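PDB 5OAW: phosphoacetylglucosamine mutase from Aspergillus lentulus, which catalyses the magnesium-dependent interconversion of N-acetylglucosamine 6-phosphate and N-acetylglucosamine 1-phosphate, a step on the route to UDP-N-acetylglucosamine. Local coordinates for residues 457-462 with 524-529; 466-471 with 504-509; 513-518 with 531-536. All coordinates share one frame; numbering follows the deposited sequence.

Contact 1: residues 457-462 with 524-529; sequences PSRLVR and EADDLA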
loop_
_atom_site.group_PDB
_atom_site.type_symbol
_atom_site.label_atom_id
_atom_site.label_comp_id
_atom_site.label_asym_id
_atom_site.label_seq_id
_atom_site.Cartn_x
_atom_site.Cartn_y
_atom_site.Cartn_z
ATOM N N PRO A 457 4.620 -24.286 -5.992
ATOM C CA PRO A 457 3.685 -23.997 -7.060
ATOM C C PRO A 457 2.301 -23.754 -6.469
ATOM O O PRO A 457 1.894 -24.450 -5.535
ATOM C CB PRO A 457 3.714 -25.281 -7.888
ATOM C CG PRO A 457 5.110 -25.769 -7.728
ATOM C CD PRO A 457 5.412 -25.496 -6.279
ATOM N N SER A 458 1.608 -22.758 -7.002
ATOM C CA SER A 458 0.389 -22.259 -6.401
ATOM C C SER A 458 -0.584 -21.790 -7.460
ATOM O O SER A 458 -0.193 -21.492 -8.573
ATOM C CB SER A 458 0.709 -21.097 -5.461
ATOM O OG SER A 458 0.899 -19.913 -6.208
ATOM N N ARG A 459 -1.853 -21.696 -7.086
ATOM C CA ARG A 459 -2.926 -21.337 -8.008
ATOM C C ARG A 459 -3.983 -20.491 -7.297
ATOM O O ARG A 459 -4.396 -20.803 -6.176
ATOM C CB ARG A 459 -3.578 -22.615 -8.560
ATOM C CG ARG A 459 -4.642 -22.395 -9.624
ATOM C CD ARG A 459 -3.979 -22.356 -10.972
ATOM N NE ARG A 459 -4.841 -22.859 -12.029
ATOM C CZ ARG A 459 -4.394 -23.395 -13.161
ATOM N NH1 ARG A 459 -3.087 -23.531 -13.390
ATOM N NH2 ARG A 459 -5.262 -23.798 -14.071
ATOM N N LEU A 460 -4.413 -19.429 -7.964
ATOM C CA LEU A 460 -5.477 -18.580 -7.482
ATOM C C LEU A 460 -6.641 -18.633 -8.446
ATOM O O LEU A 460 -6.465 -18.488 -9.652
ATOM C CB LEU A 460 -4.979 -17.136 -7.293
ATOM C CG LEU A 460 -5.978 -16.123 -6.716
ATOM C CD1 LEU A 460 -6.370 -16.481 -5.277
ATOM C CD2 LEU A 460 -5.398 -14.716 -6.788
ATOM N N VAL A 461 -7.836 -18.838 -7.917
ATOM C CA VAL A 461 -9.002 -18.926 -8.769
ATOM C C VAL A 461 -10.102 -18.030 -8.219
ATOM O O VAL A 461 -10.208 -17.816 -7.004
ATOM C CB VAL A 461 -9.379 -20.423 -9.175
ATOM C CG1 VAL A 461 -8.910 -21.477 -8.169
ATOM C CG2 VAL A 461 -10.848 -20.613 -9.566
ATOM N N ARG A 462 -10.868 -17.457 -9.138
ATOM C CA ARG A 462 -11.958 -16.556 -8.841
ATOM C C ARG A 462 -13.202 -17.391 -9.034
ATOM O O ARG A 462 -13.411 -17.928 -10.105
ATOM C CB ARG A 462 -11.920 -15.350 -9.805
ATOM C CG ARG A 462 -13.107 -14.401 -9.688
ATOM C CD ARG A 462 -13.187 -13.426 -10.861
ATOM N NE ARG A 462 -14.128 -12.315 -10.624
ATOM C CZ ARG A 462 -15.457 -12.364 -10.775
ATOM N NH1 ARG A 462 -16.073 -13.479 -11.165
ATOM N NH2 ARG A 462 -16.185 -11.288 -10.531
ATOM N N GLU A 524 -0.339 -30.988 -8.784
ATOM C CA GLU A 524 -0.958 -31.129 -7.465
ATOM C C GLU A 524 -1.701 -29.865 -7.017
ATOM O O GLU A 524 -2.872 -29.931 -6.593
ATOM C CB GLU A 524 0.098 -31.495 -6.444
ATOM C CG GLU A 524 0.426 -32.977 -6.426
ATOM C CD GLU A 524 1.350 -33.328 -5.292
ATOM O OE1 GLU A 524 2.471 -32.775 -5.245
ATOM O OE2 GLU A 524 0.941 -34.142 -4.437
ATOM N N ALA A 525 -1.018 -28.722 -7.133
ATOM C CA ALA A 525 -1.587 -27.417 -6.786
ATOM C C ALA A 525 -2.837 -27.113 -7.611
ATOM O O ALA A 525 -3.883 -26.713 -7.060
ATOM C CB ALA A 525 -0.543 -26.320 -6.948
ATOM N N ASP A 526 -2.709 -27.328 -8.923
ATOM C CA ASP A 526 -3.786 -27.170 -9.904
ATOM C C ASP A 526 -5.018 -28.001 -9.588
ATOM O O ASP A 526 -6.141 -27.480 -9.603
ATOM C CB ASP A 526 -3.285 -27.548 -11.303
ATOM C CG ASP A 526 -2.628 -26.386 -12.035
ATOM O OD1 ASP A 526 -2.231 -25.373 -11.407
ATOM O OD2 ASP A 526 -2.510 -26.492 -13.268
ATOM N N ASP A 527 -4.801 -29.288 -9.303
ATOM C CA ASP A 527 -5.889 -30.196 -9.000
ATOM C C ASP A 527 -6.509 -29.850 -7.634
ATOM O O ASP A 527 -7.738 -29.757 -7.519
ATOM C CB ASP A 527 -5.416 -31.652 -9.087
ATOM C CG ASP A 527 -6.528 -32.651 -8.813
ATOM O OD1 ASP A 527 -6.245 -33.663 -8.141
ATOM O OD2 ASP A 527 -7.683 -32.424 -9.254
ATOM N N LEU A 528 -5.669 -29.602 -6.627
ATOM C CA LEU A 528 -6.168 -29.110 -5.345
ATOM C C LEU A 528 -7.026 -27.845 -5.498
ATOM O O LEU A 528 -8.141 -27.791 -4.962
ATOM C CB LEU A 528 -5.046 -28.928 -4.319
ATOM C CG LEU A 528 -5.375 -28.318 -2.941
ATOM C CD1 LEU A 528 -6.497 -29.060 -2.226
ATOM C CD2 LEU A 528 -4.109 -28.276 -2.081
ATOM N N ALA A 529 -6.538 -26.870 -6.264
ATOM C CA ALA A 529 -7.293 -25.639 -6.498
ATOM C C ALA A 529 -8.650 -25.878 -7.149
ATOM O O ALA A 529 -9.641 -25.252 -6.776
ATOM C CB ALA A 529 -6.478 -24.672 -7.339
#
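The C-terminal domain of this mutase packs helix 522-539 against a three-stranded antiparallel sheet, and at its edge strand 458-463 Pro457, Arg459 and Val461 of the strand side meet Ala525, Asp526 and Ala529 of the helix. The axes of segments 458-462 and 524-529 approach to 7.2 Å and run nearly the same way, 28° apart. Such closeness is consistent with the small residues Ala525 and Ala529 facing the strand. The methyl CB of Ala525 sits 3.4 Å from the backbone O of Pro457, and one turn later CB of Ala529 lies 3.7 Å from CG of Arg459. Val461 reaches the same alanine with CG1, 4.1 Å from Ala529 CB. Arg459 therefore serves twice: its aliphatic root lies against Ala529, while its guanidinium pairs with Asp526. With CG anti to the backbone N (chi1 -175°) and the chain bent further out, Arg459 NH1 comes 2.8 Å from Asp526 OD1 and 3.0 Å from Asp526 OD2. This salt bridge is not a coplanar, two-pronged pairing, because the carboxylate carbon lies over one face of the guanidinium and the two planes are 65° apart. Asp526 OD1 also has a salt bridge with Arg522, whose NH2 additionally donates to the O of Ser458, so a second arginine ties helix to strand. Alanine methyls facing the sheet, with an ion pair at the partly exposed border, fit the helix-on-sheet layer of the phosphohexomutase C-terminal domain.

Contact 2: residues 466-471 with 504-509; sequences AERSIF and ARASGT. Unlike the reference sequence in segment 466-471: Glu467 (reference Asp). With 16G (2-acetamido-2-deoxy-6-O-phosphono-alpha-D-glucopyranose), chain D.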
loop_
_atom_site.group_PDB
_atom_site.type_symbol
_atom_site.label_atom_id
_atom_site.label_comp_id
_atom_site.label_asym_id
_atom_site.label_seq_id
_atom_site.Cartn_x
_atom_site.Cartn_y
_atom_site.Cartn_z
ATOM N N ALA A 466 -23.481 -16.977 -6.068
ATOM C CA ALA A 466 -24.460 -16.021 -5.570
ATOM C C ALA A 466 -25.140 -16.690 -4.375
ATOM O O ALA A 466 -25.758 -17.746 -4.540
ATOM C CB ALA A 466 -25.461 -15.628 -6.654
ATOM N N GLU A 467 -24.985 -16.140 -3.166
ATOM C CA GLU A 467 -24.151 -14.967 -2.884
ATOM C C GLU A 467 -23.004 -15.297 -1.907
ATOM O O GLU A 467 -23.086 -16.248 -1.114
ATOM C CB GLU A 467 -25.014 -13.768 -2.413
ATOM C CG GLU A 467 -25.128 -13.519 -0.904
ATOM C CD GLU A 467 -26.103 -14.443 -0.182
ATOM O OE1 GLU A 467 -25.785 -15.633 0.017
ATOM O OE2 GLU A 467 -27.188 -13.970 0.216
ATOM N N ARG A 468 -21.948 -14.487 -1.974
ATOM C CA ARG A 468 -20.693 -14.740 -1.263
ATOM C C ARG A 468 -20.717 -14.475 0.248
ATOM O O ARG A 468 -19.805 -14.905 0.961
ATOM C CB ARG A 468 -19.548 -13.967 -1.933
ATOM C CG ARG A 468 -19.616 -12.459 -1.777
ATOM C CD ARG A 468 -18.664 -11.804 -2.755
ATOM N NE ARG A 468 -18.295 -10.441 -2.389
ATOM C CZ ARG A 468 -19.070 -9.367 -2.543
ATOM N NH1 ARG A 468 -20.299 -9.475 -3.036
ATOM N NH2 ARG A 468 -18.615 -8.175 -2.189
ATOM N N SER A 469 -21.758 -13.782 0.720
ATOM C CA SER A 469 -21.913 -13.416 2.137
ATOM C C SER A 469 -22.052 -14.610 3.086
ATOM O O SER A 469 -21.818 -14.467 4.291
ATOM C CB SER A 469 -23.090 -12.458 2.329
ATOM O OG SER A 469 -24.317 -13.156 2.227
ATOM N N ILE A 470 -22.428 -15.776 2.550
ATOM C CA ILE A 470 -22.479 -17.021 3.346
ATOM C C ILE A 470 -21.081 -17.580 3.686
ATOM O O ILE A 470 -20.942 -18.448 4.552
ATOM C CB ILE A 470 -23.393 -18.102 2.704
ATOM C CG1 ILE A 470 -22.742 -18.736 1.457
ATOM C CG2 ILE A 470 -24.783 -17.529 2.423
ATOM C CD1 ILE A 470 -23.381 -20.026 0.958
ATOM N N PHE A 471 -20.056 -17.076 2.993
ATOM C CA PHE A 471 -18.658 -17.445 3.238
ATOM C C PHE A 471 -18.064 -16.501 4.294
ATOM O O PHE A 471 -17.689 -15.344 4.000
ATOM C CB PHE A 471 -17.854 -17.453 1.928
ATOM C CG PHE A 471 -18.289 -18.520 0.953
ATOM C CD1 PHE A 471 -19.425 -18.336 0.144
ATOM C CD2 PHE A 471 -17.558 -19.704 0.825
ATOM C CE1 PHE A 471 -19.836 -19.321 -0.756
ATOM C CE2 PHE A 471 -17.960 -20.688 -0.075
ATOM C CZ PHE A 471 -19.100 -20.499 -0.866
ATOM N N ALA A 504 -10.321 -20.675 1.183
ATOM C CA ALA A 504 -11.280 -19.931 0.391
ATOM C C ALA A 504 -11.928 -18.827 1.213
ATOM O O ALA A 504 -12.332 -19.045 2.356
ATOM C CB ALA A 504 -12.345 -20.871 -0.165
ATOM N N ARG A 505 -12.048 -17.643 0.620
ATOM C CA ARG A 505 -12.660 -16.494 1.294
ATOM C C ARG A 505 -13.411 -15.648 0.312
ATOM O O ARG A 505 -13.012 -15.552 -0.856
ATOM C CB ARG A 505 -11.598 -15.638 1.997
ATOM C CG ARG A 505 -10.405 -15.285 1.124
ATOM C CD ARG A 505 -9.430 -14.351 1.834
ATOM N NE ARG A 505 -9.939 -12.988 1.956
ATOM C CZ ARG A 505 -9.982 -12.095 0.968
ATOM N NH1 ARG A 505 -9.536 -12.394 -0.251
ATOM N NH2 ARG A 505 -10.476 -10.886 1.207
ATOM N N ALA A 506 -14.484 -15.017 0.789
ATOM C CA ALA A 506 -15.198 -14.002 0.004
ATOM C C ALA A 506 -14.250 -12.857 -0.298
ATOM O O ALA A 506 -13.446 -12.460 0.555
ATOM C CB ALA A 506 -16.408 -13.488 0.760
ATOM N N SER A 507 -14.319 -12.360 -1.522
ATOM C CA SER A 507 -13.631 -11.130 -1.892
ATOM C C SER A 507 -14.359 -9.948 -1.269
ATOM O O SER A 507 -15.582 -9.937 -1.212
ATOM C CB SER A 507 -13.589 -10.973 -3.414
ATOM O OG SER A 507 -13.070 -9.711 -3.797
ATOM N N GLY A 508 -13.590 -8.968 -0.800
ATOM C CA GLY A 508 -14.127 -7.664 -0.406
ATOM C C GLY A 508 -14.374 -6.730 -1.588
ATOM O O GLY A 508 -15.297 -5.913 -1.556
ATOM N N THR A 509 -13.567 -6.864 -2.643
ATOM C CA THR A 509 -13.581 -5.915 -3.764
ATOM C C THR A 509 -14.312 -6.383 -5.044
ATOM O O THR A 509 -14.583 -5.562 -5.934
ATOM C CB THR A 509 -12.150 -5.437 -4.114
ATOM O OG1 THR A 509 -11.374 -6.534 -4.608
ATOM C CG2 THR A 509 -11.450 -4.804 -2.890
HETATM C C1 16G D . -8.014 -4.115 -0.862
HETATM C C2 16G D . -6.928 -3.919 0.226
HETATM C C3 16G D . -5.757 -4.888 0.063
HETATM C C4 16G D . -6.243 -6.329 -0.142
HETATM C C5 16G D . -7.284 -6.437 -1.259
HETATM C C6 16G D . -7.871 -7.817 -1.202
HETATM C C7 16G D . -6.469 -1.732 1.268
HETATM C C8 16G D . -5.998 -0.290 1.002
HETATM N N2 16G D . -6.466 -2.522 0.191
HETATM O O1 16G D . -7.575 -3.591 -2.118
HETATM O O3 16G D . -4.969 -4.880 1.253
HETATM O O4 16G D . -5.133 -7.129 -0.459
HETATM O O5 16G D . -8.404 -5.511 -1.068
HETATM O O6 16G D . -8.908 -7.916 -2.142
HETATM O O7 16G D . -6.774 -2.120 2.403
HETATM P P 16G D . -9.995 -9.038 -1.984
HETATM O O1P 16G D . -10.898 -8.879 -3.266
HETATM O O2P 16G D . -9.171 -10.438 -2.156
HETATM O O3P 16G D . -10.808 -8.962 -0.727
#
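Arg468 sets its CB against the methyl of Ala506, 4.2 Å from Ala506 CB, and its extended chain carries NE onward to the Ser507 carbonyl. There Arg468 NE donates to Ser507 O at 3.0 Å with an N-H...O angle of 178°, the acceptor lying in the guanidinium plane. The donor is tilted 18° from the carbonyl plane. NH1 of the same arginine forms a salt bridge with Asp511, which would limit the group's rotation. Next to this bond Ala506 points its methyl at the turn of 466-471, where it meets the O of Arg468. Ala506 CB also lies 4.4 Å from Phe471 CB. The 3-10 segment 468-470 abuts the Arg-Ala-Ser-Gly-Thr phosphate loop of the phosphohexomutases. Arg505, facing the opposite way to Ala506, presents the edge of its guanidinium to the sugar phosphate: Arg505 NH1 bonds O2P of 16G at 2.8 Å and NH2 bonds O3P of 16G at 2.7 Å. Glu477 holds its NE and Tyr339 shares NH1, so the group is oriented by second-shell partners. Gly508 N adds a bond to O3P of 16G at 2.8 Å, and Thr509 OG1 one to O1P of 16G at 2.7 Å; the modelled Ser507 OG to O1P distance is too short to be taken literally. Backbone N-H, hydroxyl and guanidinium thus share the phosphate oxygens, a pattern consistent with a site made for an anionic phosphate; Arg468 holds a loop carbonyl, whereas Arg505, together with Arg514, meets the anion.

Contact 3: residues 513-518 with 531-536; sequences VRVYAE and RVANAV. With 16G (2-acetamido-2-deoxy-6-O-phosphono-alpha-D-glucopyranose), chain D.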
loop_
_atom_site.group_PDB
_atom_site.type_symbol
_atom_site.label_atom_id
_atom_site.label_comp_id
_atom_site.label_asym_id
_atom_site.label_seq_id
_atom_site.Cartn_x
_atom_site.Cartn_y
_atom_site.Cartn_z
ATOM N N VAL A 513 -16.048 -15.669 -4.437
ATOM C CA VAL A 513 -15.078 -16.182 -3.461
ATOM C C VAL A 513 -13.768 -16.516 -4.170
ATOM O O VAL A 513 -13.758 -16.928 -5.333
ATOM C CB VAL A 513 -15.611 -17.302 -2.474
ATOM C CG1 VAL A 513 -17.069 -17.684 -2.699
ATOM C CG2 VAL A 513 -14.705 -18.531 -2.413
ATOM N N ARG A 514 -12.664 -16.273 -3.474
ATOM C CA ARG A 514 -11.352 -16.598 -3.979
ATOM C C ARG A 514 -10.871 -17.877 -3.330
ATOM O O ARG A 514 -10.997 -18.044 -2.111
ATOM C CB ARG A 514 -10.361 -15.500 -3.646
ATOM C CG ARG A 514 -10.712 -14.116 -4.127
ATOM C CD ARG A 514 -9.436 -13.280 -4.106
ATOM N NE ARG A 514 -9.672 -11.873 -4.410
ATOM C CZ ARG A 514 -9.912 -11.379 -5.627
ATOM N NH1 ARG A 514 -9.973 -12.171 -6.699
ATOM N NH2 ARG A 514 -10.109 -10.074 -5.763
ATOM N N VAL A 515 -10.300 -18.754 -4.161
ATOM C CA VAL A 515 -9.611 -19.964 -3.739
ATOM C C VAL A 515 -8.134 -19.793 -4.046
ATOM O O VAL A 515 -7.748 -19.438 -5.172
ATOM C CB VAL A 515 -10.140 -21.203 -4.509
ATOM C CG1 VAL A 515 -9.354 -22.462 -4.148
ATOM C CG2 VAL A 515 -11.635 -21.380 -4.287
ATOM N N TYR A 516 -7.310 -20.055 -3.043
ATOM C CA TYR A 516 -5.881 -20.192 -3.251
ATOM C C TYR A 516 -5.485 -21.604 -2.874
ATOM O O TYR A 516 -5.994 -22.148 -1.898
ATOM C CB TYR A 516 -5.112 -19.178 -2.400
ATOM C CG TYR A 516 -3.614 -19.394 -2.348
ATOM C CD1 TYR A 516 -2.771 -18.762 -3.261
ATOM C CD2 TYR A 516 -3.035 -20.209 -1.372
ATOM C CE1 TYR A 516 -1.393 -18.941 -3.203
ATOM C CE2 TYR A 516 -1.663 -20.407 -1.313
ATOM C CZ TYR A 516 -0.850 -19.774 -2.238
ATOM O OH TYR A 516 0.513 -19.958 -2.201
ATOM N N ALA A 517 -4.561 -22.185 -3.642
ATOM C CA ALA A 517 -3.967 -23.461 -3.286
ATOM C C ALA A 517 -2.501 -23.535 -3.661
ATOM O O ALA A 517 -2.070 -22.965 -4.661
ATOM C CB ALA A 517 -4.734 -24.609 -3.921
ATOM N N GLU A 518 -1.751 -24.265 -2.858
ATOM C CA GLU A 518 -0.355 -24.535 -3.129
ATOM C C GLU A 518 -0.072 -25.985 -2.765
ATOM O O GLU A 518 -0.717 -26.558 -1.867
ATOM C CB GLU A 518 0.579 -23.577 -2.341
ATOM C CG GLU A 518 0.538 -23.731 -0.815
ATOM C CD GLU A 518 1.286 -22.648 -0.036
ATOM O OE1 GLU A 518 1.554 -21.544 -0.561
ATOM O OE2 GLU A 518 1.586 -22.896 1.142
ATOM N N ARG A 531 -10.449 -28.838 -7.215
ATOM C CA ARG A 531 -11.342 -29.566 -6.291
ATOM C C ARG A 531 -12.011 -28.621 -5.288
ATOM O O ARG A 531 -13.242 -28.632 -5.147
ATOM C CB ARG A 531 -10.598 -30.709 -5.602
ATOM C CG ARG A 531 -10.076 -31.729 -6.595
ATOM C CD ARG A 531 -9.793 -33.070 -5.960
ATOM N NE ARG A 531 -8.970 -33.865 -6.863
ATOM C CZ ARG A 531 -9.043 -35.184 -7.001
ATOM N NH1 ARG A 531 -9.923 -35.892 -6.302
ATOM N NH2 ARG A 531 -8.230 -35.786 -7.850
ATOM N N VAL A 532 -11.207 -27.767 -4.653
ATOM C CA VAL A 532 -11.711 -26.727 -3.737
ATOM C C VAL A 532 -12.659 -25.739 -4.452
ATOM O O VAL A 532 -13.753 -25.411 -3.944
ATOM C CB VAL A 532 -10.547 -25.981 -2.998
ATOM C CG1 VAL A 532 -11.081 -24.994 -1.965
ATOM C CG2 VAL A 532 -9.610 -26.979 -2.324
ATOM N N ALA A 533 -12.258 -25.286 -5.635
ATOM C CA ALA A 533 -13.132 -24.401 -6.427
ATOM C C ALA A 533 -14.484 -25.065 -6.674
ATOM O O ALA A 533 -15.533 -24.444 -6.442
ATOM C CB ALA A 533 -12.474 -23.982 -7.743
ATOM N N ASN A 534 -14.450 -26.332 -7.106
ATOM C CA ASN A 534 -15.671 -27.126 -7.328
ATOM C C ASN A 534 -16.501 -27.214 -6.050
ATOM O O ASN A 534 -17.706 -26.931 -6.072
ATOM C CB ASN A 534 -15.332 -28.524 -7.876
ATOM C CG ASN A 534 -14.844 -28.497 -9.319
ATOM O OD1 ASN A 534 -15.080 -27.540 -10.050
ATOM N ND2 ASN A 534 -14.183 -29.561 -9.737
ATOM N N ALA A 535 -15.844 -27.560 -4.933
ATOM C CA ALA A 535 -16.504 -27.636 -3.625
ATOM C C ALA A 535 -17.159 -26.312 -3.224
ATOM O O ALA A 535 -18.248 -26.313 -2.653
ATOM C CB ALA A 535 -15.524 -28.098 -2.565
ATOM N N VAL A 536 -16.513 -25.193 -3.569
ATOM C CA VAL A 536 -17.023 -23.840 -3.267
ATOM C C VAL A 536 -18.275 -23.493 -4.081
ATOM O O VAL A 536 -19.268 -22.982 -3.520
ATOM C CB VAL A 536 -15.916 -22.762 -3.432
ATOM C CG1 VAL A 536 -16.512 -21.373 -3.571
ATOM C CG2 VAL A 536 -14.934 -22.811 -2.263
HETATM C C1 16G D . -8.014 -4.115 -0.862
HETATM C C2 16G D . -6.928 -3.919 0.226
HETATM C C3 16G D . -5.757 -4.888 0.063
HETATM C C4 16G D . -6.243 -6.329 -0.142
HETATM C C5 16G D . -7.284 -6.437 -1.259
HETATM C C6 16G D . -7.871 -7.817 -1.202
HETATM C C7 16G D . -6.469 -1.732 1.268
HETATM C C8 16G D . -5.998 -0.290 1.002
HETATM N N2 16G D . -6.466 -2.522 0.191
HETATM O O1 16G D . -7.575 -3.591 -2.118
HETATM O O3 16G D . -4.969 -4.880 1.253
HETATM O O4 16G D . -5.133 -7.129 -0.459
HETATM O O5 16G D . -8.404 -5.511 -1.068
HETATM O O6 16G D . -8.908 -7.916 -2.142
HETATM O O7 16G D . -6.774 -2.120 2.403
HETATM P P 16G D . -9.995 -9.038 -1.984
HETATM O O1P 16G D . -10.898 -8.879 -3.266
HETATM O O2P 16G D . -9.171 -10.438 -2.156
HETATM O O3P 16G D . -10.808 -8.962 -0.727
#
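Two flat groups stand on the ligand side of strand 513-518, and both are met at their edges: the guanidinium of Arg514 has the phosphorus of 16G in its plane, and the ring of Tyr516 has Glu518 OE1 in its own. The strand is the centre of the three-stranded sheet of the C-terminal domain, and its other face packs against helix 522-539. Extended from CG to NE, Arg514 bonds O2P of 16G through NE at 2.7 Å and O1P of 16G through NH2 at 2.9 Å, spanning two phosphate oxygens. Tyr516 OH donates to Glu518 OE1 at 2.5 Å, on the anti side and 23° out of the carboxylate plane; the carboxylate also takes Gly342 N and a salt bridge from Arg501. The alternate residues turn to the helix, where segment 531-536 runs roughly antiparallel to 513-518, 156° between their directions, axes 8.7 Å apart at closest. Val513 meets Val536 tip to tip, but it is modelled with an eclipsed first torsion, so the 3.6 Å from Val513 CG2 to Val536 CG1 is doubtful. All five touching residues are buried, and no hydrogen bond joins the segments. Val515 divides its two methyls between helix residues: CG2 rests over the CA of Ala533 and slides past Val536, while CG1, anti to the backbone N, crosses Val532, with Val515 CG1 3.8 Å from Val532 CG1.

Contacts 1 and 3 use successive parts of helix 522-539 against neighbouring strands, their centres 8 Å apart, and probable backbone hydrogen bonds join them: Arg459 N to Ala517 O at 2.7 Å and Val461 N to Val515 O at 2.8 Å. On its other flank, the strand of contact 3 meets that of contact 2 through Arg505 O and Arg514 N, a probable hydrogen bond at 2.7 Å. Those two contacts have centres 12 Å apart and share the ligand: Arg505 and Arg514, side by side on adjacent strands, reach one phosphate. The centres of contacts 1 and 2 are 18 Å apart; the Val461 side chain of contact 1 is about 12 Å from 16G.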